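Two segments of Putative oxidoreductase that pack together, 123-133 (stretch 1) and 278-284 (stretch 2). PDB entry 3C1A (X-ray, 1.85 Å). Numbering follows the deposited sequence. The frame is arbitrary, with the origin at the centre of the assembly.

Stretch 1 123-133: VWVEHTQLFNP
Stretch 2, residues 278-284: MPLTRAV

This is a compact, largely apolar contact in which one flank of the first turns of a helix packs against a strand and the turn that follows it, with no hydrogen bond crossing between the two stretches.

In stretch 1, residues 123–126 form an extended strand (phi/psi from -128/118 at Val123 to -81/80 at Glu126). His127 leads into a 3-10 segment, 128–130, with phi near -65° and psi rising from -34° at Thr128 to -6° at Leu130. Its turns are closed by Leu130 N to His127 O (3.0 Å), Phe131 N to Thr128 O (3.0 Å) and Asn132 N to Gln129 O (3.1 Å). In stretch 2, Met278, a selenomethionine, occupies the N-cap position, and the helix runs from Pro279 with phi/psi close to -60/-45. Proline suits this first turn because its missing amide hydrogen costs nothing there. The helical bonds begin with Arg282 N to Met278 O (2.9 Å) and Ala283 N to Pro279 O (2.9 Å). Strand and helix run almost exactly antiparallel, at 174°, with axes 10.3 Å apart at closest approach. The backbones draw nearest past the 3-10 segment, where Asn132 CA lies 4.4 Å from Pro279 CA.

Phe131 and Ala283 make the central pairing. With chi1 at -64° (m) and chi2 at -81°, the phenyl ring turns one face to the helix, and Ala283 CB sits 3.7 Å from the centroid of the Phe131 ring, 18° off the normal, in a CH-pi contact. The small methyl of alanine lets the aromatic ring come close to the helix backbone: Phe131 CD1 is 3.5 Å from Ala283 CA. Back in the strand, Trp124 (chi1 -72°, m) brings CZ3 to 4.2 Å from Ala283 O.

Pro279 packs against the turn. Thr128 CG2 meets Pro279 CB at 3.6 Å, while Asn132 CG lies 3.7 Å from Pro279 CG. Pro279 CA also approaches Phe131 O at 3.5 Å, in a CA-H...O contact with an angle of 143° at the hydrogen. That carbonyl is buried here without a hydrogen-bond partner, so this contact offers modest electrostatic compensation. Arg282, extended with chi1 to chi3 all t, passes the same oxygen, its CD 3.1 Å from Phe131 O. Its aliphatic portion also reaches Pro133, with CD 4.2 Å from Pro133 CG, and its NE is hydrogen-bonded elsewhere in the structure.

Two side-chain hydrogen bonds within stretch 1 organise some of its polar groups. Thr128 (chi1 -49°, m) donates from OG1 to Glu126 OE2 at 2.8 Å, leaving its methyl for Pro279. Glu126, with chi1 at -149° and chi2 at -89°, places the same OE2 3.9 Å from Leu280 CD1, a van der Waals contact; Leu280 adopts chi1 t and chi2 p. Asn132 (chi1 t) donates from ND2 to Gln129 OE1 at 2.6 Å while its side chain caps the helix beginning at Pro133, a role well matched to asparagine's short amide.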

ATOM      1  N   VAL A 123       4.779   4.854  13.100  1.00  7.85           N
ATOM      2  CA  VAL A 123       3.750   5.001  12.067  1.00 10.35           C
ATOM      3  C   VAL A 123       4.164   4.202  10.844  1.00 12.36           C
ATOM      4  O   VAL A 123       5.233   4.433  10.278  1.00 13.91           O
ATOM      5  CB  VAL A 123       3.489   6.519  11.695  1.00 10.35           C
ATOM      6  CG1 VAL A 123       2.410   6.681  10.547  1.00 10.14           C
ATOM      7  CG2 VAL A 123       3.099   7.255  12.963  1.00  8.40           C
ATOM      8  N   TRP A 124       3.348   3.210  10.486  1.00 12.28           N
ATOM      9  CA  TRP A 124       3.565   2.427   9.295  1.00 13.06           C
ATOM     10  C   TRP A 124       2.488   2.806   8.312  1.00 13.33           C
ATOM     11  O   TRP A 124       1.366   3.119   8.713  1.00  9.73           O
ATOM     12  CB  TRP A 124       3.448   0.932   9.602  1.00  9.41           C
ATOM     13  CG  TRP A 124       4.576   0.317  10.383  1.00 12.36           C
ATOM     14  CD1 TRP A 124       5.522   0.956  11.111  1.00 14.89           C
ATOM     15  CD2 TRP A 124       4.848  -1.084  10.526  1.00  7.95           C
ATOM     16  NE1 TRP A 124       6.379   0.046  11.714  1.00  9.94           N
ATOM     17  CE2 TRP A 124       6.000  -1.212  11.349  1.00  9.80           C
ATOM     18  CE3 TRP A 124       4.259  -2.232  10.028  1.00 11.46           C
ATOM     19  CZ2 TRP A 124       6.549  -2.449  11.684  1.00 12.46           C
ATOM     20  CZ3 TRP A 124       4.811  -3.464  10.379  1.00 11.15           C
ATOM     21  CH2 TRP A 124       5.934  -3.550  11.187  1.00  9.98           C
ATOM     22  N   VAL A 125       2.823   2.787   7.017  1.00 12.95           N
ATOM     23  CA  VAL A 125       1.814   2.935   5.994  1.00  9.68           C
ATOM     24  C   VAL A 125       1.532   1.555   5.340  1.00  8.75           C
ATOM     25  O   VAL A 125       2.447   0.799   5.020  1.00 12.82           O
ATOM     26  CB  VAL A 125       2.196   3.951   4.958  1.00 10.03           C
ATOM     27  CG1 VAL A 125       1.127   4.023   3.862  1.00  7.07           C
ATOM     28  CG2 VAL A 125       2.427   5.325   5.645  1.00  2.00           C
ATOM     29  N   GLU A 126       0.254   1.241   5.170  1.00 11.48           N
ATOM     30  CA  GLU A 126      -0.177  -0.055   4.632  1.00  8.72           C
ATOM     31  C   GLU A 126      -0.103  -0.108   3.102  1.00  6.57           C
ATOM     32  O   GLU A 126      -1.107   0.070   2.405  1.00  8.81           O
ATOM     33  CB  GLU A 126      -1.596  -0.428   5.108  1.00 13.70           C
ATOM     34  CG  GLU A 126      -1.830  -1.954   5.247  1.00 13.18           C
ATOM     35  CD  GLU A 126      -2.326  -2.636   3.960  1.00 34.61           C
ATOM     36  OE1 GLU A 126      -3.408  -2.244   3.454  1.00 32.59           O
ATOM     37  OE2 GLU A 126      -1.652  -3.590   3.484  1.00 31.20           O
ATOM     38  N   HIS A 127       1.096  -0.336   2.604  1.00  9.94           N
ATOM     39  CA  HIS A 127       1.371  -0.506   1.170  1.00 12.09           C
ATOM     40  C   HIS A 127       1.460  -2.004   1.017  1.00 10.81           C
ATOM     41  O   HIS A 127       2.469  -2.628   1.325  1.00 12.41           O
ATOM     42  CB  HIS A 127       2.689   0.116   0.754  1.00 12.06           C
ATOM     43  CG  HIS A 127       2.726   1.614   0.787  1.00 14.57           C
ATOM     44  ND1 HIS A 127       3.627   2.302   1.562  1.00 16.54           N
ATOM     45  CD2 HIS A 127       2.019   2.553   0.105  1.00 12.59           C
ATOM     46  CE1 HIS A 127       3.460   3.600   1.381  1.00 15.19           C
ATOM     47  NE2 HIS A 127       2.468   3.779   0.527  1.00 13.98           N
ATOM     48  N   THR A 128       0.385  -2.585   0.576  1.00 12.94           N
ATOM     49  CA  THR A 128       0.212  -4.027   0.723  1.00 14.64           C
ATOM     50  C   THR A 128       1.337  -4.843   0.058  1.00 15.73           C
ATOM     51  O   THR A 128       1.703  -5.911   0.541  1.00 16.81           O
ATOM     52  CB  THR A 128      -1.125  -4.417   0.151  1.00 17.82           C
ATOM     53  OG1 THR A 128      -2.116  -3.529   0.691  1.00 20.34           O
ATOM     54  CG2 THR A 128      -1.472  -5.856   0.508  1.00 16.11           C
ATOM     55  N   GLN A 129       1.865  -4.359  -1.062  1.00 17.25           N
ATOM     56  CA  GLN A 129       2.867  -5.148  -1.790  1.00 17.11           C
ATOM     57  C   GLN A 129       4.120  -5.324  -0.964  1.00 16.19           C
ATOM     58  O   GLN A 129       4.823  -6.306  -1.099  1.00 14.13           O
ATOM     59  CB  GLN A 129       3.269  -4.501  -3.119  1.00 20.48           C
ATOM     60  CG  GLN A 129       4.074  -5.503  -4.004  1.00 22.35           C
ATOM     61  CD  GLN A 129       3.173  -6.526  -4.594  1.00 21.91           C
ATOM     62  OE1 GLN A 129       3.061  -7.650  -4.083  1.00 26.67           O
ATOM     63  NE2 GLN A 129       2.457  -6.141  -5.646  1.00 23.16           N
ATOM     64  N   LEU A 130       4.421  -4.344  -0.135  1.00 13.72           N
ATOM     65  CA  LEU A 130       5.631  -4.400   0.641  1.00 15.65           C
ATOM     66  C   LEU A 130       5.556  -5.419   1.784  1.00 15.11           C
ATOM     67  O   LEU A 130       6.542  -5.626   2.459  1.00 16.17           O
ATOM     68  CB  LEU A 130       5.969  -3.020   1.171  1.00 14.84           C
ATOM     69  CG  LEU A 130       6.114  -1.939   0.114  1.00 18.72           C
ATOM     70  CD1 LEU A 130       6.564  -0.681   0.796  1.00 15.52           C
ATOM     71  CD2 LEU A 130       7.122  -2.342  -0.942  1.00 14.09           C
ATOM     72  N   PHE A 131       4.375  -6.026   1.992  1.00 14.58           N
ATOM     73  CA  PHE A 131       4.151  -7.087   2.960  1.00 15.16           C
ATOM     74  C   PHE A 131       3.797  -8.399   2.257  1.00 16.07           C
ATOM     75  O   PHE A 131       3.314  -9.329   2.884  1.00 19.76           O
ATOM     76  CB  PHE A 131       2.983  -6.690   3.896  1.00 13.18           C
ATOM     77  CG  PHE A 131       3.262  -5.482   4.730  1.00 14.00           C
ATOM     78  CD1 PHE A 131       4.014  -5.582   5.898  1.00 18.76           C
ATOM     79  CD2 PHE A 131       2.802  -4.233   4.343  1.00 11.62           C
ATOM     80  CE1 PHE A 131       4.260  -4.468   6.687  1.00 16.80           C
ATOM     81  CE2 PHE A 131       3.048  -3.114   5.150  1.00 11.30           C
ATOM     82  CZ  PHE A 131       3.792  -3.238   6.304  1.00 13.36           C
ATOM     83  N   ASN A 132       3.985  -8.456   0.940  1.00 16.70           N
ATOM     84  CA  ASN A 132       3.652  -9.644   0.163  1.00 15.49           C
ATOM     85  C   ASN A 132       4.858 -10.575   0.125  1.00 15.66           C
ATOM     86  O   ASN A 132       5.937 -10.155  -0.294  1.00 14.02           O
ATOM     87  CB  ASN A 132       3.265  -9.193  -1.249  1.00 15.79           C
ATOM     88  CG  ASN A 132       2.828 -10.342  -2.139  1.00 13.95           C
ATOM     89  OD1 ASN A 132       2.966 -11.515  -1.786  1.00 22.17           O
ATOM     90  ND2 ASN A 132       2.345 -10.006  -3.327  1.00 20.20           N
ATOM     91  N   PRO A 133       4.708 -11.849   0.557  1.00 15.83           N
ATOM     92  CA  PRO A 133       5.873 -12.739   0.417  1.00 17.14           C
ATOM     93  C   PRO A 133       6.479 -12.892  -0.996  1.00 17.15           C
ATOM     94  O   PRO A 133       7.657 -13.157  -1.113  1.00 17.08           O
ATOM     95  CB  PRO A 133       5.336 -14.092   0.913  1.00 17.54           C
ATOM     96  CG  PRO A 133       4.252 -13.695   1.876  1.00 16.51           C
ATOM     97  CD  PRO A 133       3.580 -12.538   1.224  1.00 15.77           C
HETATM   98  N   MSE A 278      -0.966 -14.480   3.465  1.00 14.91           N
HETATM   99  CA  MSE A 278      -1.600 -13.369   2.782  1.00 21.08           C
HETATM  100  C   MSE A 278      -0.952 -12.030   3.116  1.00 16.70           C
HETATM  101  O   MSE A 278      -0.601 -11.763   4.256  1.00 15.72           O
HETATM  102  CB  MSE A 278      -3.086 -13.331   3.046  1.00 15.83           C
HETATM  103  CG  MSE A 278      -3.817 -14.038   1.932  1.00 27.73           C
HETATM  104 SE   MSE A 278      -5.579 -13.442   2.028  0.75 45.46          SE
HETATM  105  CE  MSE A 278      -5.990 -14.297   3.427  1.00  2.00           C
ATOM    106  N   PRO A 279      -0.727 -11.192   2.099  1.00 17.67           N
ATOM    107  CA  PRO A 279      -0.077  -9.925   2.416  1.00 16.75           C
ATOM    108  C   PRO A 279      -0.705  -9.142   3.565  1.00 17.45           C
ATOM    109  O   PRO A 279       0.028  -8.673   4.436  1.00 17.51           O
ATOM    110  CB  PRO A 279      -0.159  -9.145   1.098  1.00 17.84           C
ATOM    111  CG  PRO A 279      -0.192 -10.219   0.046  1.00 14.51           C
ATOM    112  CD  PRO A 279      -0.966 -11.351   0.657  1.00 17.93           C
ATOM    113  N   LEU A 280      -2.029  -8.973   3.575  1.00 15.51           N
ATOM    114  CA  LEU A 280      -2.655  -8.180   4.639  1.00 14.84           C
ATOM    115  C   LEU A 280      -2.499  -8.845   5.998  1.00 14.19           C
ATOM    116  O   LEU A 280      -2.368  -8.171   7.016  1.00 14.75           O
ATOM    117  CB  LEU A 280      -4.122  -7.895   4.337  1.00 17.10           C
ATOM    118  CG  LEU A 280      -4.908  -7.057   5.334  1.00 17.92           C
ATOM    119  CD1 LEU A 280      -4.275  -5.700   5.458  1.00 13.69           C
ATOM    120  CD2 LEU A 280      -6.370  -6.951   4.880  1.00 16.47           C
ATOM    121  N   THR A 281      -2.558 -10.165   6.030  1.00 14.68           N
ATOM    122  CA  THR A 281      -2.314 -10.870   7.263  1.00 14.57           C
ATOM    123  C   THR A 281      -0.902 -10.562   7.755  1.00 15.19           C
ATOM    124  O   THR A 281      -0.715 -10.238   8.929  1.00 11.07           O
ATOM    125  CB  THR A 281      -2.553 -12.374   7.113  1.00 15.21           C
ATOM    126  OG1 THR A 281      -3.919 -12.607   6.728  1.00 16.41           O
ATOM    127  CG2 THR A 281      -2.238 -13.081   8.405  1.00 13.64           C
ATOM    128  N   ARG A 282       0.076 -10.587   6.843  1.00 14.23           N
ATOM    129  CA  ARG A 282       1.450 -10.231   7.167  1.00 12.74           C
ATOM    130  C   ARG A 282       1.619  -8.836   7.682  1.00 11.58           C
ATOM    131  O   ARG A 282       2.315  -8.639   8.662  1.00 12.60           O
ATOM    132  CB  ARG A 282       2.335 -10.400   5.946  1.00 13.52           C
ATOM    133  CG  ARG A 282       3.832 -10.322   6.232  1.00 11.70           C
ATOM    134  CD  ARG A 282       4.586 -11.027   5.125  1.00 18.05           C
ATOM    135  NE  ARG A 282       6.013 -10.837   5.284  1.00 26.44           N
ATOM    136  CZ  ARG A 282       6.830 -11.735   5.814  1.00 44.15           C
ATOM    137  NH1 ARG A 282       6.384 -12.912   6.249  1.00 53.45           N
ATOM    138  NH2 ARG A 282       8.118 -11.449   5.911  1.00 48.86           N
ATOM    139  N   ALA A 283       0.990  -7.860   7.008  1.00 13.56           N
ATOM    140  CA  ALA A 283       1.022  -6.449   7.430  1.00 11.94           C
ATOM    141  C   ALA A 283       0.554  -6.224   8.871  1.00 12.66           C
ATOM    142  O   ALA A 283       1.254  -5.589   9.671  1.00 10.58           O
ATOM    143  CB  ALA A 283       0.182  -5.608   6.473  1.00  9.84           C
ATOM    144  N   VAL A 284      -0.646  -6.715   9.173  1.00 12.93           N
ATOM    145  CA  VAL A 284      -1.227  -6.603  10.509  1.00 12.01           C
ATOM    146  C   VAL A 284      -0.478  -7.484  11.557  1.00 13.09           C
ATOM    147  O   VAL A 284      -0.285  -7.079  12.699  1.00 12.35           O
ATOM    148  CB  VAL A 284      -2.737  -6.954  10.458  1.00 15.35           C
ATOM    149  CG1 VAL A 284      -3.375  -6.851  11.837  1.00 16.95           C
ATOM    150  CG2 VAL A 284      -3.453  -6.036   9.463  1.00 12.75           C
TER